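Local coordinates for migration inhibitory factor (Trichinella spiralis, PDB 1HFO), which belongs to the macrophage migration inhibitory factor family of cytokine-like proteins and assembles as a homotrimer, at residues His40-Thr43 with Asp44-Leu47. Numbering follows the deposited sequence.
Sequences HINT and DQQL
Gln45 folds its side chain back over the turn and puts its amide nitrogen on the carbonyl of Thr43, two residues earlier. The bond from Gln45 NE2 to Thr43 O measures 3.1 Å and is almost straight at the hydrogen, 175°. The oxygen lies in the plane of the Gln45 amide, but from the other end the fit is different: NE2 stands above the Thr43 carbonyl plane, 42° out of it. Gln45 CG lies opposite the carbonyl carbon, the chain bends back toward Thr43 at chi2 (-62°), and the last torsion turns the amide to bring NE2 round to Thr43 O.

The curled amide comes up against that of Asn42, which points its CG directly away from its own backbone N and thereby carries its amide to within touching distance of Gln45. The two side chains cross at about a right angle, their amides clearly tilted to one another, with Gln45 CD 3.2 Å from Asn42 ND2. Gln45 NE2 is 3.1 Å from Asn42 OD1, at an angle too poor for a hydrogen bond. With NE2 tied to Thr43, Gln45 OE1 accepts a hydrogen bond from His40 NE2 of the second subunit, and bonds at both heteroatoms should fix the flip of the amide.

Asp44 takes the positive phi that turns the chain. Its OD2 comes within 3.6 Å of Thr43 OG1 without a hydrogen bond, and bonds instead to Ala11 N; OG1 has a weak one to Gln46 NE2 of the third subunit.

The turn thus joins strand 38-42, which lies beside strand 2-7, to strand 46-49, which pairs antiparallel with a strand of the second subunit. His40 and Ile41 pair likewise with the third subunit. Beta-sheets extended across each subunit boundary by a neighbour's strand are characteristic of the MIF-fold trimer.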
ATOM      1  N   HIS A  40       0.990 -11.222   1.766  1.00 19.09           N
ATOM      2  CA  HIS A  40       1.674 -10.744   0.580  1.00 17.61           C
ATOM      3  C   HIS A  40       3.044 -10.204   0.964  1.00 14.72           C
ATOM      4  O   HIS A  40       3.157  -9.516   1.978  1.00 16.30           O
ATOM      5  CB  HIS A  40       0.874  -9.593  -0.018  1.00 17.35           C
ATOM      6  CG  HIS A  40       1.625  -8.785  -1.032  1.00 17.24           C
ATOM      7  ND1 HIS A  40       1.762  -7.416  -0.931  1.00 20.80           N
ATOM      8  CD2 HIS A  40       2.235  -9.142  -2.185  1.00 19.19           C
ATOM      9  CE1 HIS A  40       2.422  -6.966  -1.983  1.00 20.13           C
ATOM     10  NE2 HIS A  40       2.718  -7.993  -2.759  1.00 18.63           N
ATOM     11  N   ILE A  41       4.055 -10.535   0.167  1.00 19.28           N
ATOM     12  CA  ILE A  41       5.392  -9.989   0.392  1.00 17.55           C
ATOM     13  C   ILE A  41       5.930  -9.555  -0.958  1.00 20.82           C
ATOM     14  O   ILE A  41       5.923 -10.315  -1.927  1.00 19.49           O
ATOM     15  CB  ILE A  41       6.367 -10.991   1.053  1.00 20.89           C
ATOM     16  CG1 ILE A  41       7.680 -10.267   1.377  1.00 20.55           C
ATOM     17  CG2 ILE A  41       6.611 -12.179   0.127  1.00 21.10           C
ATOM     18  CD1 ILE A  41       8.594 -11.041   2.336  1.00 24.71           C
ATOM     19  N   ASN A  42       6.358  -8.299  -1.016  1.00 21.67           N
ATOM     20  CA  ASN A  42       6.902  -7.688  -2.218  1.00 19.03           C
ATOM     21  C   ASN A  42       8.391  -7.512  -1.926  1.00 22.04           C
ATOM     22  O   ASN A  42       8.772  -6.699  -1.085  1.00 21.15           O
ATOM     23  CB  ASN A  42       6.226  -6.336  -2.429  1.00 25.35           C
ATOM     24  CG  ASN A  42       6.666  -5.656  -3.697  1.00 23.31           C
ATOM     25  OD1 ASN A  42       7.233  -6.281  -4.584  1.00 26.66           O
ATOM     26  ND2 ASN A  42       6.386  -4.357  -3.797  1.00 27.94           N
ATOM     27  N   THR A  43       9.215  -8.295  -2.611  1.00 22.55           N
ATOM     28  CA  THR A  43      10.665  -8.280  -2.383  1.00 24.32           C
ATOM     29  C   THR A  43      11.452  -7.547  -3.449  1.00 24.49           C
ATOM     30  O   THR A  43      10.899  -7.090  -4.452  1.00 27.99           O
ATOM     31  CB  THR A  43      11.216  -9.722  -2.326  1.00 27.53           C
ATOM     32  OG1 THR A  43      10.840 -10.412  -3.525  1.00 30.97           O
ATOM     33  CG2 THR A  43      10.667 -10.476  -1.109  1.00 28.39           C
ATOM     34  N   ASP A  44      12.765  -7.470  -3.234  1.00 25.12           N
ATOM     35  CA  ASP A  44      13.675  -6.823  -4.173  1.00 28.50           C
ATOM     36  C   ASP A  44      13.276  -5.383  -4.465  1.00 23.44           C
ATOM     37  O   ASP A  44      13.390  -4.904  -5.592  1.00 28.18           O
ATOM     38  CB  ASP A  44      13.723  -7.619  -5.469  1.00 28.64           C
ATOM     39  CG  ASP A  44      14.448  -8.940  -5.307  1.00 36.13           C
ATOM     40  OD1 ASP A  44      15.672  -8.909  -5.039  1.00 40.23           O
ATOM     41  OD2 ASP A  44      13.802 -10.000  -5.443  1.00 36.72           O
ATOM     42  N   GLN A  45      12.817  -4.701  -3.430  1.00 27.78           N
ATOM     43  CA  GLN A  45      12.385  -3.327  -3.584  1.00 24.33           C
ATOM     44  C   GLN A  45      13.506  -2.357  -3.222  1.00 25.25           C
ATOM     45  O   GLN A  45      14.428  -2.685  -2.469  1.00 28.60           O
ATOM     46  CB  GLN A  45      11.182  -3.043  -2.690  1.00 23.57           C
ATOM     47  CG  GLN A  45       9.921  -3.804  -3.058  1.00 24.46           C
ATOM     48  CD  GLN A  45       9.404  -3.466  -4.431  1.00 26.77           C
ATOM     49  OE1 GLN A  45       8.901  -2.367  -4.675  1.00 25.91           O
ATOM     50  NE2 GLN A  45       9.522  -4.411  -5.340  1.00 24.38           N
ATOM     51  N   GLN A  46      13.417  -1.164  -3.790  1.00 28.60           N
ATOM     52  CA  GLN A  46      14.376  -0.119  -3.504  1.00 28.26           C
ATOM     53  C   GLN A  46      13.806   0.464  -2.238  1.00 27.85           C
ATOM     54  O   GLN A  46      12.765   1.129  -2.254  1.00 31.55           O
ATOM     55  CB  GLN A  46      14.376   0.909  -4.625  1.00 31.73           C
ATOM     56  CG  GLN A  46      14.978   0.379  -5.909  1.00 35.35           C
ATOM     57  CD  GLN A  46      16.495   0.312  -5.825  1.00 39.33           C
ATOM     58  OE1 GLN A  46      17.145   1.308  -5.499  1.00 41.88           O
ATOM     59  NE2 GLN A  46      17.065  -0.852  -6.124  1.00 40.15           N
ATOM     60  N   LEU A  47      14.480   0.200  -1.135  1.00 26.14           N
ATOM     61  CA  LEU A  47      14.016   0.665   0.157  1.00 29.94           C
ATOM     62  C   LEU A  47      15.168   1.067   1.058  1.00 30.68           C
ATOM     63  O   LEU A  47      16.125   0.314   1.222  1.00 33.47           O
ATOM     64  CB  LEU A  47      13.206  -0.444   0.843  1.00 27.30           C
ATOM     65  CG  LEU A  47      12.750  -0.141   2.271  1.00 31.52           C
ATOM     66  CD1 LEU A  47      11.630   0.885   2.217  1.00 31.71           C
ATOM     67  CD2 LEU A  47      12.272  -1.402   2.961  1.00 31.42           C
TER